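Local coordinates for FeeM (Uncultured bacterium, PDB 2G0B), which probably joins a fatty acyl group from acyl carrier protein to an amino acid, as an N-acyl amino acid synthase found with N-dodecanoyl-L-tyrosine bound, at residues A[137-148]-A[170-180]; A[48-56]-A[119-130]. All coordinates share one frame; numbering follows the deposited sequence.

Contact 1 (A[137-148]-A[170-180]); sequences DYLCISINPKHD and APAIARALYVP. With NLT (N-dodecanoyl-L-tyrosine), chain I.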
loop_
_atom_site.group_PDB
_atom_site.type_symbol
_atom_site.label_atom_id
_atom_site.label_comp_id
_atom_site.label_asym_id
_atom_site.label_seq_id
_atom_site.Cartn_x
_atom_site.Cartn_y
_atom_site.Cartn_z
ATOM N N ASP A 137 4.706 1.667 -14.490
ATOM C CA ASP A 137 4.128 2.908 -15.004
ATOM C C ASP A 137 3.165 3.557 -13.998
ATOM O O ASP A 137 3.380 4.693 -13.572
ATOM C CB ASP A 137 3.421 2.667 -16.343
ATOM C CG ASP A 137 4.388 2.344 -17.461
ATOM O OD1 ASP A 137 5.342 3.128 -17.672
ATOM O OD2 ASP A 137 4.277 1.328 -18.180
ATOM N N TYR A 138 2.112 2.833 -13.623
ATOM C CA TYR A 138 1.120 3.362 -12.690
ATOM C C TYR A 138 1.034 2.586 -11.385
ATOM O O TYR A 138 0.834 1.369 -11.380
ATOM C CB TYR A 138 -0.250 3.455 -13.351
ATOM C CG TYR A 138 -0.354 4.592 -14.335
ATOM C CD1 TYR A 138 -0.220 4.374 -15.702
ATOM C CD2 TYR A 138 -0.573 5.890 -13.897
ATOM C CE1 TYR A 138 -0.309 5.429 -16.605
ATOM C CE2 TYR A 138 -0.666 6.944 -14.789
ATOM C CZ TYR A 138 -0.537 6.713 -16.132
ATOM O OH TYR A 138 -0.632 7.767 -17.002
ATOM N N LEU A 139 1.204 3.307 -10.283
ATOM C CA LEU A 139 1.064 2.751 -8.951
ATOM C C LEU A 139 -0.345 3.041 -8.443
ATOM O O LEU A 139 -0.685 4.179 -8.185
ATOM C CB LEU A 139 2.095 3.390 -8.030
ATOM C CG LEU A 139 2.805 2.545 -6.988
ATOM C CD1 LEU A 139 3.138 1.179 -7.515
ATOM C CD2 LEU A 139 4.057 3.250 -6.567
ATOM N N CYS A 140 -1.163 2.006 -8.307
ATOM C CA CYS A 140 -2.569 2.187 -7.936
ATOM C C CYS A 140 -2.869 1.912 -6.449
ATOM O O CYS A 140 -2.235 1.056 -5.824
ATOM C CB CYS A 140 -3.448 1.312 -8.809
ATOM S SG CYS A 140 -3.100 1.425 -10.575
ATOM N N ILE A 141 -3.831 2.650 -5.893
ATOM C CA ILE A 141 -4.249 2.461 -4.495
ATOM C C ILE A 141 -5.747 2.581 -4.329
ATOM O O ILE A 141 -6.386 3.441 -4.941
ATOM C CB ILE A 141 -3.530 3.476 -3.505
ATOM C CG1 ILE A 141 -3.632 4.918 -4.000
ATOM C CG2 ILE A 141 -2.081 3.073 -3.247
ATOM C CD1 ILE A 141 -3.283 5.946 -2.967
ATOM N N SER A 142 -6.320 1.713 -3.509
ATOM C CA SER A 142 -7.708 1.882 -3.112
ATOM C C SER A 142 -7.716 2.111 -1.622
ATOM O O SER A 142 -7.291 1.259 -0.849
ATOM C CB SER A 142 -8.553 0.679 -3.506
ATOM O OG SER A 142 -8.016 -0.504 -2.961
ATOM N N ILE A 143 -8.167 3.291 -1.234
ATOM C CA ILE A 143 -7.979 3.797 0.119
ATOM C C ILE A 143 -9.290 4.213 0.774
ATOM O O ILE A 143 -10.245 4.616 0.093
ATOM C CB ILE A 143 -7.027 5.011 0.086
ATOM C CG1 ILE A 143 -7.338 5.902 -1.115
ATOM C CG2 ILE A 143 -5.605 4.563 0.011
ATOM C CD1 ILE A 143 -7.484 7.334 -0.769
ATOM N N ASN A 144 -9.329 4.135 2.096
ATOM C CA ASN A 144 -10.441 4.672 2.845
ATOM C C ASN A 144 -10.499 6.182 2.649
ATOM O O ASN A 144 -9.463 6.848 2.732
ATOM C CB ASN A 144 -10.278 4.354 4.315
ATOM C CG ASN A 144 -11.526 4.596 5.090
ATOM O OD1 ASN A 144 -11.824 5.725 5.464
ATOM N ND2 ASN A 144 -12.300 3.543 5.307
ATOM N N PRO A 145 -11.698 6.727 2.390
ATOM C CA PRO A 145 -11.872 8.161 2.131
ATOM C C PRO A 145 -11.236 9.113 3.148
ATOM O O PRO A 145 -11.101 10.293 2.841
ATOM C CB PRO A 145 -13.390 8.329 2.152
ATOM C CG PRO A 145 -13.913 7.024 1.775
ATOM C CD PRO A 145 -12.979 6.000 2.287
ATOM N N LYS A 146 -10.847 8.619 4.322
ATOM C CA LYS A 146 -10.282 9.496 5.355
ATOM C C LYS A 146 -8.853 9.920 5.056
ATOM O O LYS A 146 -8.410 10.982 5.506
ATOM C CB LYS A 146 -10.414 8.898 6.769
ATOM C CG LYS A 146 -9.603 7.647 7.033
ATOM C CD LYS A 146 -10.258 6.815 8.112
ATOM C CE LYS A 146 -9.381 5.682 8.559
ATOM N NZ LYS A 146 -9.748 5.266 9.943
ATOM N N HIS A 147 -8.153 9.116 4.263
ATOM C CA HIS A 147 -6.785 9.431 3.874
ATOM C C HIS A 147 -6.709 9.981 2.464
ATOM O O HIS A 147 -5.631 10.139 1.917
ATOM C CB HIS A 147 -5.907 8.199 4.001
ATOM C CG HIS A 147 -5.894 7.617 5.372
ATOM N ND1 HIS A 147 -5.292 8.249 6.441
ATOM C CD2 HIS A 147 -6.429 6.474 5.860
ATOM C CE1 HIS A 147 -5.445 7.510 7.527
ATOM N NE2 HIS A 147 -6.138 6.433 7.202
ATOM N N ASP A 148 -7.865 10.305 1.900
ATOM C CA ASP A 148 -7.961 10.768 0.522
ATOM C C ASP A 148 -7.116 11.998 0.267
ATOM O O ASP A 148 -6.363 12.059 -0.705
ATOM C CB ASP A 148 -9.409 11.059 0.157
ATOM C CG ASP A 148 -9.575 11.434 -1.285
ATOM O OD1 ASP A 148 -10.198 12.481 -1.569
ATOM O OD2 ASP A 148 -9.109 10.743 -2.213
ATOM N N ALA A 170 -16.165 -1.685 3.328
ATOM C CA ALA A 170 -15.884 -0.308 3.686
ATOM C C ALA A 170 -15.839 0.522 2.390
ATOM O O ALA A 170 -15.653 -0.043 1.306
ATOM C CB ALA A 170 -14.570 -0.230 4.425
ATOM N N PRO A 171 -16.061 1.843 2.483
ATOM C CA PRO A 171 -15.977 2.721 1.305
ATOM C C PRO A 171 -14.553 2.828 0.786
ATOM O O PRO A 171 -13.607 2.666 1.572
ATOM C CB PRO A 171 -16.422 4.079 1.849
ATOM C CG PRO A 171 -17.107 3.784 3.120
ATOM C CD PRO A 171 -16.447 2.592 3.695
ATOM N N ALA A 172 -14.398 3.103 -0.510
ATOM C CA ALA A 172 -13.067 3.266 -1.119
ATOM C C ALA A 172 -13.091 4.181 -2.343
ATOM O O ALA A 172 -14.065 4.180 -3.100
ATOM C CB ALA A 172 -12.481 1.903 -1.497
ATOM N N ILE A 173 -12.028 4.976 -2.518
ATOM C CA ILE A 173 -11.757 5.633 -3.807
ATOM C C ILE A 173 -10.470 5.092 -4.385
ATOM O O ILE A 173 -9.588 4.660 -3.643
ATOM C CB ILE A 173 -11.685 7.209 -3.704
ATOM C CG1 ILE A 173 -10.706 7.652 -2.658
ATOM C CG2 ILE A 173 -13.010 7.801 -3.324
ATOM C CD1 ILE A 173 -11.415 8.363 -1.515
ATOM N N ALA A 174 -10.360 5.110 -5.707
ATOM C CA ALA A 174 -9.146 4.655 -6.376
ATOM C C ALA A 174 -8.306 5.834 -6.792
ATOM O O ALA A 174 -8.821 6.809 -7.343
ATOM C CB ALA A 174 -9.480 3.811 -7.570
ATOM N N ARG A 175 -7.013 5.759 -6.481
ATOM C CA ARG A 175 -6.039 6.759 -6.905
ATOM C C ARG A 175 -4.834 6.075 -7.546
ATOM O O ARG A 175 -4.488 4.955 -7.199
ATOM C CB ARG A 175 -5.581 7.638 -5.730
ATOM C CG ARG A 175 -6.690 8.210 -4.883
ATOM C CD ARG A 175 -6.275 9.355 -3.978
ATOM N NE ARG A 175 -6.091 10.589 -4.730
ATOM C CZ ARG A 175 -6.954 11.591 -4.758
ATOM N NH1 ARG A 175 -8.073 11.526 -4.073
ATOM N NH2 ARG A 175 -6.695 12.667 -5.484
ATOM N N ALA A 176 -4.205 6.759 -8.488
ATOM C CA ALA A 176 -3.038 6.229 -9.166
ATOM C C ALA A 176 -1.992 7.311 -9.328
ATOM O O ALA A 176 -2.320 8.501 -9.317
ATOM C CB ALA A 176 -3.422 5.661 -10.501
ATOM N N LEU A 177 -0.729 6.897 -9.454
ATOM C CA LEU A 177 0.381 7.824 -9.674
ATOM C C LEU A 177 1.284 7.353 -10.823
ATOM O O LEU A 177 1.690 6.180 -10.872
ATOM C CB LEU A 177 1.197 8.006 -8.387
ATOM C CG LEU A 177 2.628 8.547 -8.500
ATOM C CD1 LEU A 177 2.637 10.050 -8.740
ATOM C CD2 LEU A 177 3.418 8.200 -7.269
ATOM N N TYR A 178 1.584 8.264 -11.752
ATOM C CA TYR A 178 2.518 7.965 -12.831
ATOM C C TYR A 178 3.957 8.052 -12.330
ATOM O O TYR A 178 4.519 9.142 -12.217
ATOM C CB TYR A 178 2.307 8.906 -14.015
ATOM C CG TYR A 178 3.071 8.491 -15.255
ATOM C CD1 TYR A 178 2.923 7.213 -15.794
ATOM C CD2 TYR A 178 3.953 9.363 -15.873
ATOM C CE1 TYR A 178 3.630 6.820 -16.921
ATOM C CE2 TYR A 178 4.665 8.982 -17.004
ATOM C CZ TYR A 178 4.499 7.708 -17.525
ATOM O OH TYR A 178 5.198 7.324 -18.653
ATOM N N VAL A 179 4.544 6.893 -12.046
ATOM C CA VAL A 179 5.878 6.809 -11.435
ATOM C C VAL A 179 7.052 7.467 -12.231
ATOM O O VAL A 179 7.837 8.210 -11.637
ATOM C CB VAL A 179 6.219 5.351 -10.955
ATOM C CG1 VAL A 179 7.571 5.302 -10.266
ATOM C CG2 VAL A 179 5.139 4.838 -10.018
ATOM N N PRO A 180 7.161 7.225 -13.551
ATOM C CA PRO A 180 8.231 7.834 -14.360
ATOM C C PRO A 180 8.396 9.359 -14.242
ATOM O O PRO A 180 9.480 9.852 -14.515
ATOM C CB PRO A 180 7.843 7.446 -15.779
ATOM C CG PRO A 180 7.187 6.164 -15.617
ATOM C CD PRO A 180 6.357 6.295 -14.372
HETATM N N NLT I . -5.895 -0.231 1.185
HETATM C C1 NLT I . -4.695 0.176 1.616
HETATM O OL NLT I . -4.037 -0.423 2.459
HETATM C C2 NLT I . -4.178 1.472 1.010
HETATM C C3 NLT I . -2.697 1.397 0.618
HETATM C C4 NLT I . -2.058 2.794 0.542
HETATM C C5 NLT I . -0.572 2.713 0.178
HETATM C C6 NLT I . 0.010 4.059 -0.253
HETATM C C7 NLT I . 1.364 3.894 -0.948
HETATM C C8 NLT I . 2.147 5.202 -0.952
HETATM C C9 NLT I . 3.484 5.099 -1.699
HETATM C C10 NLT I . 3.699 6.385 -2.495
HETATM C C11 NLT I . 4.939 6.376 -3.390
HETATM C C12 NLT I . 5.217 7.789 -3.905
HETATM C CA NLT I . -6.624 -1.384 1.715
HETATM C CB NLT I . -7.972 -1.520 1.014
HETATM C CG NLT I . -9.043 -0.705 1.707
HETATM C CD2 NLT I . -9.363 -0.947 3.036
HETATM C CE2 NLT I . -10.343 -0.198 3.662
HETATM C CZ NLT I . -11.013 0.782 2.958
HETATM C CE1 NLT I . -10.694 1.033 1.630
HETATM C CD1 NLT I . -9.710 0.288 1.002
HETATM O OH NLT I . -11.953 1.496 3.559
HETATM C C NLT I . -5.893 -2.676 1.500
HETATM O O NLT I . -5.249 -2.819 0.439
HETATM O O2 NLT I . -5.951 -3.569 2.385
#
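Tyr178 CD1 lies over one face of the Tyr138 ring, 3.5 Å above its plane and offset toward the rim. The planes are 44° apart, an oblique pair. Tyr138 also stacks with Trp87. Pro180 CD sits over the centre of one face of the Tyr178 ring. CG of Tyr178 is anti to its backbone N (chi1 -170°), which sets the ring beside the Asp137 side chain, its plane nearly parallel to the carboxylate. Asp137 OD2 takes a hydrogen bond from Lys93 N.

Strands 138-143 and 170-178 run antiparallel. Three pairs, from Leu139-Leu177 to Ile143-Ile173, bond N to O both ways. Tyr138, Cys140 and Ser142 lie on one face with Tyr178, Ala176 and Ala174, toward helix 77-89. The other face carries Leu139, Ile141 and Ile143 with Leu177, Arg175 and Ile173. Ile143 CD1 meets Ile173 CG1 at 3.7 Å. Past the strand end, Val179 CG2 meets Leu139 CB at 3.9 Å. Arg175 NE bonds Phe156 O; its salt bridge to Asp148 is modelled too short to trust.

The product's amide N gives a straight bond to Ser142 O (2.9 Å, 174°). Its phenol OH takes a bond from Asn144 ND2 (2.7 Å) and gives one to Pro171 O (2.8 Å). Ile143 CG2 touches acyl carbon C2. Strand 138-143 pairs in parallel with strand 94-102; a product amide beside such a pair is consistent with the GNAT-type acyltransferase fold.

Contact 2 (A[48-56]-A[119-130]); sequences SATTFGLFN and EAASLFTMVLTY. With NLT (N-dodecanoyl-L-tyrosine), chain I.
Phe52 presents a ring face to Met126. Met126 CB sits over that face, 4.3 Å from the ring centroid and 20° off the normal, a CH-pi contact. Its sulfur lies lower and to one side. Met126 SD is 5.0 Å from the same centroid and 52° off the normal, an oblique Met-aromatic contact. The Phe52 ring reaches in among helix side chains. Val127 CG2 and Tyr130 CB come to the ring obliquely, near CE2 and CZ. Ile66 and Ile11 of the neighbouring strands also touch Phe52.

Leu123 bridges the next residues of the strand. Its CD2 branch meets Phe52 CB at 3.8 Å and also lies against the Gly53 backbone. Its CG and CD1 pack on Leu54, with CG 4.0 Å from Leu54 CB. The two leucines lie at a slant to each other. Leu54 holds CG anti to its backbone N (chi1 -167°) and sends its two branches different ways. Leu54 CD1 goes to Ser122 OG, 3.4 Å away, while CD2 goes to Glu119 O and Leu123 CD1.

At the other end, Tyr130 OH stands 3.7 Å from Thr50 OG1. That is a contact, not a hydrogen bond. The phenol instead bonds Asn68 OD1 on strand 59-68.

Helix 121-133 runs roughly antiparallel to strand 49-56, with the axes of the two segments 8.7 Å apart. On another side of the helix, Phe124 lays a ring face on C8 of the product's acyl chain, and Leu128 CD1 touches C12. The carboxylate of Glu119 bonds Val110 N and Tyr107 OH. No hydrogen bond joins strand and helix. The contact therefore rests mainly on apolar packing and burial, with CH-pi and Met-aromatic contacts.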
loop_
_atom_site.group_PDB
_atom_site.type_symbol
_atom_site.label_atom_id
_atom_site.label_comp_id
_atom_site.label_asym_id
_atom_site.label_seq_id
_atom_site.Cartn_x
_atom_site.Cartn_y
_atom_site.Cartn_z
ATOM N N SER A 48 3.706 -12.632 -8.010
ATOM C CA SER A 48 3.789 -11.222 -8.359
ATOM C C SER A 48 3.655 -10.259 -7.168
ATOM O O SER A 48 3.480 -9.055 -7.361
ATOM C CB SER A 48 2.726 -10.899 -9.394
ATOM O OG SER A 48 1.434 -11.134 -8.855
ATOM N N ALA A 49 3.745 -10.779 -5.947
ATOM C CA ALA A 49 3.597 -9.941 -4.760
ATOM C C ALA A 49 4.904 -9.798 -3.970
ATOM O O ALA A 49 5.809 -10.622 -4.097
ATOM C CB ALA A 49 2.490 -10.463 -3.882
ATOM N N THR A 50 4.996 -8.729 -3.176
ATOM C CA THR A 50 6.170 -8.449 -2.354
ATOM C C THR A 50 5.738 -7.735 -1.085
ATOM O O THR A 50 5.056 -6.736 -1.153
ATOM C CB THR A 50 7.180 -7.568 -3.141
ATOM O OG1 THR A 50 7.739 -8.323 -4.220
ATOM C CG2 THR A 50 8.397 -7.241 -2.292
ATOM N N THR A 51 6.133 -8.259 0.072
ATOM C CA THR A 51 5.766 -7.655 1.353
ATOM C C THR A 51 6.960 -6.962 2.020
ATOM O O THR A 51 8.046 -7.534 2.136
ATOM C CB THR A 51 5.170 -8.717 2.307
ATOM O OG1 THR A 51 4.014 -9.316 1.713
ATOM C CG2 THR A 51 4.622 -8.062 3.573
ATOM N N PHE A 52 6.748 -5.723 2.447
ATOM C CA PHE A 52 7.743 -4.981 3.201
ATOM C C PHE A 52 7.317 -4.920 4.664
ATOM O O PHE A 52 6.138 -5.104 4.982
ATOM C CB PHE A 52 7.899 -3.567 2.642
ATOM C CG PHE A 52 8.287 -3.528 1.203
ATOM C CD1 PHE A 52 9.600 -3.754 0.814
ATOM C CD2 PHE A 52 7.344 -3.265 0.228
ATOM C CE1 PHE A 52 9.962 -3.718 -0.530
ATOM C CE2 PHE A 52 7.698 -3.232 -1.113
ATOM C CZ PHE A 52 9.010 -3.462 -1.492
ATOM N N GLY A 53 8.276 -4.677 5.550
ATOM C CA GLY A 53 7.997 -4.592 6.963
ATOM C C GLY A 53 8.751 -3.468 7.637
ATOM O O GLY A 53 9.757 -2.983 7.129
ATOM N N LEU A 54 8.253 -3.061 8.793
ATOM C CA LEU A 54 8.833 -1.982 9.550
ATOM C C LEU A 54 9.013 -2.448 10.965
ATOM O O LEU A 54 8.051 -2.841 11.623
ATOM C CB LEU A 54 7.916 -0.766 9.507
ATOM C CG LEU A 54 8.453 0.584 9.984
ATOM C CD1 LEU A 54 9.802 0.907 9.376
ATOM C CD2 LEU A 54 7.460 1.671 9.670
ATOM N N PHE A 55 10.254 -2.382 11.440
ATOM C CA PHE A 55 10.635 -2.944 12.729
ATOM C C PHE A 55 11.071 -1.890 13.732
ATOM O O PHE A 55 11.933 -1.056 13.442
ATOM C CB PHE A 55 11.774 -3.948 12.551
ATOM C CG PHE A 55 11.407 -5.143 11.746
ATOM C CD1 PHE A 55 11.537 -5.133 10.365
ATOM C CD2 PHE A 55 10.960 -6.297 12.365
ATOM C CE1 PHE A 55 11.197 -6.217 9.634
ATOM C CE2 PHE A 55 10.628 -7.392 11.631
ATOM C CZ PHE A 55 10.748 -7.355 10.265
ATOM N N ASN A 56 10.488 -1.951 14.922
ATOM C CA ASN A 56 10.956 -1.163 16.042
ATOM C C ASN A 56 11.918 -2.002 16.831
ATOM O O ASN A 56 11.506 -2.789 17.685
ATOM C CB ASN A 56 9.798 -0.752 16.941
ATOM C CG ASN A 56 10.011 0.587 17.583
ATOM O OD1 ASN A 56 11.152 1.009 17.810
ATOM N ND2 ASN A 56 8.911 1.280 17.887
ATOM N N GLU A 119 4.413 8.315 9.227
ATOM C CA GLU A 119 5.374 7.619 10.065
ATOM C C GLU A 119 5.726 6.302 9.407
ATOM O O GLU A 119 6.471 5.498 9.966
ATOM C CB GLU A 119 4.794 7.410 11.451
ATOM C CG GLU A 119 4.194 8.684 12.003
ATOM C CD GLU A 119 3.426 8.466 13.273
ATOM O OE1 GLU A 119 2.283 7.961 13.180
ATOM O OE2 GLU A 119 3.970 8.802 14.371
ATOM N N ALA A 120 5.165 6.091 8.212
ATOM C CA ALA A 120 5.488 4.953 7.365
ATOM C C ALA A 120 6.288 5.415 6.136
ATOM O O ALA A 120 6.328 4.729 5.105
ATOM C CB ALA A 120 4.240 4.258 6.938
ATOM N N ALA A 121 6.935 6.574 6.268
ATOM C CA ALA A 121 7.736 7.161 5.202
ATOM C C ALA A 121 8.798 6.199 4.640
ATOM O O ALA A 121 9.010 6.145 3.430
ATOM C CB ALA A 121 8.383 8.449 5.684
ATOM N N SER A 122 9.446 5.431 5.514
ATOM C CA SER A 122 10.493 4.510 5.066
ATOM C C SER A 122 9.904 3.315 4.341
ATOM O O SER A 122 10.527 2.786 3.440
ATOM C CB SER A 122 11.384 4.063 6.223
ATOM O OG SER A 122 10.688 3.184 7.078
ATOM N N LEU A 123 8.689 2.914 4.717
ATOM C CA LEU A 123 7.962 1.880 3.978
ATOM C C LEU A 123 7.595 2.373 2.573
ATOM O O LEU A 123 7.667 1.617 1.610
ATOM C CB LEU A 123 6.695 1.460 4.723
ATOM C CG LEU A 123 6.790 0.414 5.837
ATOM C CD1 LEU A 123 5.437 0.237 6.496
ATOM C CD2 LEU A 123 7.295 -0.902 5.324
ATOM N N PHE A 124 7.212 3.650 2.471
ATOM C CA PHE A 124 6.838 4.255 1.190
ATOM C C PHE A 124 8.028 4.392 0.256
ATOM O O PHE A 124 7.906 4.141 -0.943
ATOM C CB PHE A 124 6.189 5.624 1.392
ATOM C CG PHE A 124 4.832 5.578 2.042
ATOM C CD1 PHE A 124 4.297 6.723 2.623
ATOM C CD2 PHE A 124 4.081 4.408 2.065
ATOM C CE1 PHE A 124 3.046 6.701 3.225
ATOM C CE2 PHE A 124 2.821 4.384 2.667
ATOM C CZ PHE A 124 2.309 5.528 3.243
ATOM N N THR A 125 9.179 4.787 0.803
ATOM C CA THR A 125 10.409 4.885 0.008
ATOM C C THR A 125 10.758 3.544 -0.624
ATOM O O THR A 125 11.196 3.479 -1.783
ATOM C CB THR A 125 11.606 5.360 0.851
ATOM O OG1 THR A 125 11.207 6.404 1.744
ATOM C CG2 THR A 125 12.568 6.042 -0.030
ATOM N N MET A 126 10.558 2.480 0.145
ATOM C CA MET A 126 10.791 1.138 -0.336
ATOM C C MET A 126 9.846 0.772 -1.482
ATOM O O MET A 126 10.274 0.161 -2.450
ATOM C CB MET A 126 10.711 0.136 0.814
ATOM C CG MET A 126 11.914 0.206 1.750
ATOM S SD MET A 126 12.077 -1.230 2.762
ATOM C CE MET A 126 13.241 -2.114 1.850
ATOM N N VAL A 127 8.583 1.195 -1.389
ATOM C CA VAL A 127 7.606 0.975 -2.466
ATOM C C VAL A 127 7.984 1.782 -3.713
ATOM O O VAL A 127 7.986 1.246 -4.828
ATOM C CB VAL A 127 6.146 1.336 -2.029
ATOM C CG1 VAL A 127 5.186 1.271 -3.214
ATOM C CG2 VAL A 127 5.671 0.423 -0.925
ATOM N N LEU A 128 8.327 3.055 -3.511
ATOM C CA LEU A 128 8.748 3.930 -4.600
ATOM C C LEU A 128 10.007 3.419 -5.316
ATOM O O LEU A 128 10.015 3.351 -6.545
ATOM C CB LEU A 128 8.946 5.369 -4.106
ATOM C CG LEU A 128 9.371 6.405 -5.156
ATOM C CD1 LEU A 128 8.238 6.707 -6.120
ATOM C CD2 LEU A 128 9.852 7.665 -4.498
ATOM N N THR A 129 11.050 3.035 -4.558
ATOM C CA THR A 129 12.279 2.495 -5.182
ATOM C C THR A 129 11.975 1.254 -6.000
ATOM O O THR A 129 12.440 1.132 -7.123
ATOM C CB THR A 129 13.449 2.206 -4.147
ATOM O OG1 THR A 129 12.926 1.623 -2.949
ATOM C CG2 THR A 129 14.108 3.501 -3.672
ATOM N N TYR A 130 11.157 0.360 -5.439
ATOM C CA TYR A 130 10.709 -0.847 -6.135
ATOM C C TYR A 130 10.022 -0.503 -7.458
ATOM O O TYR A 130 10.300 -1.115 -8.474
ATOM C CB TYR A 130 9.761 -1.662 -5.240
ATOM C CG TYR A 130 9.265 -2.968 -5.853
ATOM C CD1 TYR A 130 10.058 -4.111 -5.838
ATOM C CD2 TYR A 130 7.985 -3.060 -6.408
ATOM C CE1 TYR A 130 9.608 -5.305 -6.373
ATOM C CE2 TYR A 130 7.525 -4.248 -6.961
ATOM C CZ TYR A 130 8.343 -5.375 -6.939
ATOM O OH TYR A 130 7.897 -6.570 -7.485
HETATM N N NLT I . -5.895 -0.231 1.185
HETATM C C1 NLT I . -4.695 0.176 1.616
HETATM O OL NLT I . -4.037 -0.423 2.459
HETATM C C2 NLT I . -4.178 1.472 1.010
HETATM C C3 NLT I . -2.697 1.397 0.618
HETATM C C4 NLT I . -2.058 2.794 0.542
HETATM C C5 NLT I . -0.572 2.713 0.178
HETATM C C6 NLT I . 0.010 4.059 -0.253
HETATM C C7 NLT I . 1.364 3.894 -0.948
HETATM C C8 NLT I . 2.147 5.202 -0.952
HETATM C C9 NLT I . 3.484 5.099 -1.699
HETATM C C10 NLT I . 3.699 6.385 -2.495
HETATM C C11 NLT I . 4.939 6.376 -3.390
HETATM C C12 NLT I . 5.217 7.789 -3.905
HETATM C CA NLT I . -6.624 -1.384 1.715
HETATM C CB NLT I . -7.972 -1.520 1.014
HETATM C CG NLT I . -9.043 -0.705 1.707
HETATM C CD2 NLT I . -9.363 -0.947 3.036
HETATM C CE2 NLT I . -10.343 -0.198 3.662
HETATM C CZ NLT I . -11.013 0.782 2.958
HETATM C CE1 NLT I . -10.694 1.033 1.630
HETATM C CD1 NLT I . -9.710 0.288 1.002
HETATM O OH NLT I . -11.953 1.496 3.559
HETATM C C NLT I . -5.893 -2.676 1.500
HETATM O O NLT I . -5.249 -2.819 0.439
HETATM O O2 NLT I . -5.951 -3.569 2.385
#

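Overall arrangement
Contact 2 comes first along the chain and contact 1 follows; helix 121-133 leads into strand 138-143. Their centres are about 16 Å apart, on opposite sides of the chain's centre. Both involve the same mixed sheet: contact 1 pairs two of its strands, contact 2 lays helix 121-133 on strand 49-56. Strands 59-68 and 94-102 separate strand 49-56 from strand 138-143. The contacts touch where Leu139 CD2 meets Val127 CG1 at 4.1 Å. Bound N-dodecanoyl-L-tyrosine also links them. Contact 1 bonds its amide N and phenol OH; Gln99 N and Tyr29 OH also bond the ligand. Leu177 CD2 lies 3.8 Å from C12, at the acyl terminus that helix 121-133 also reaches.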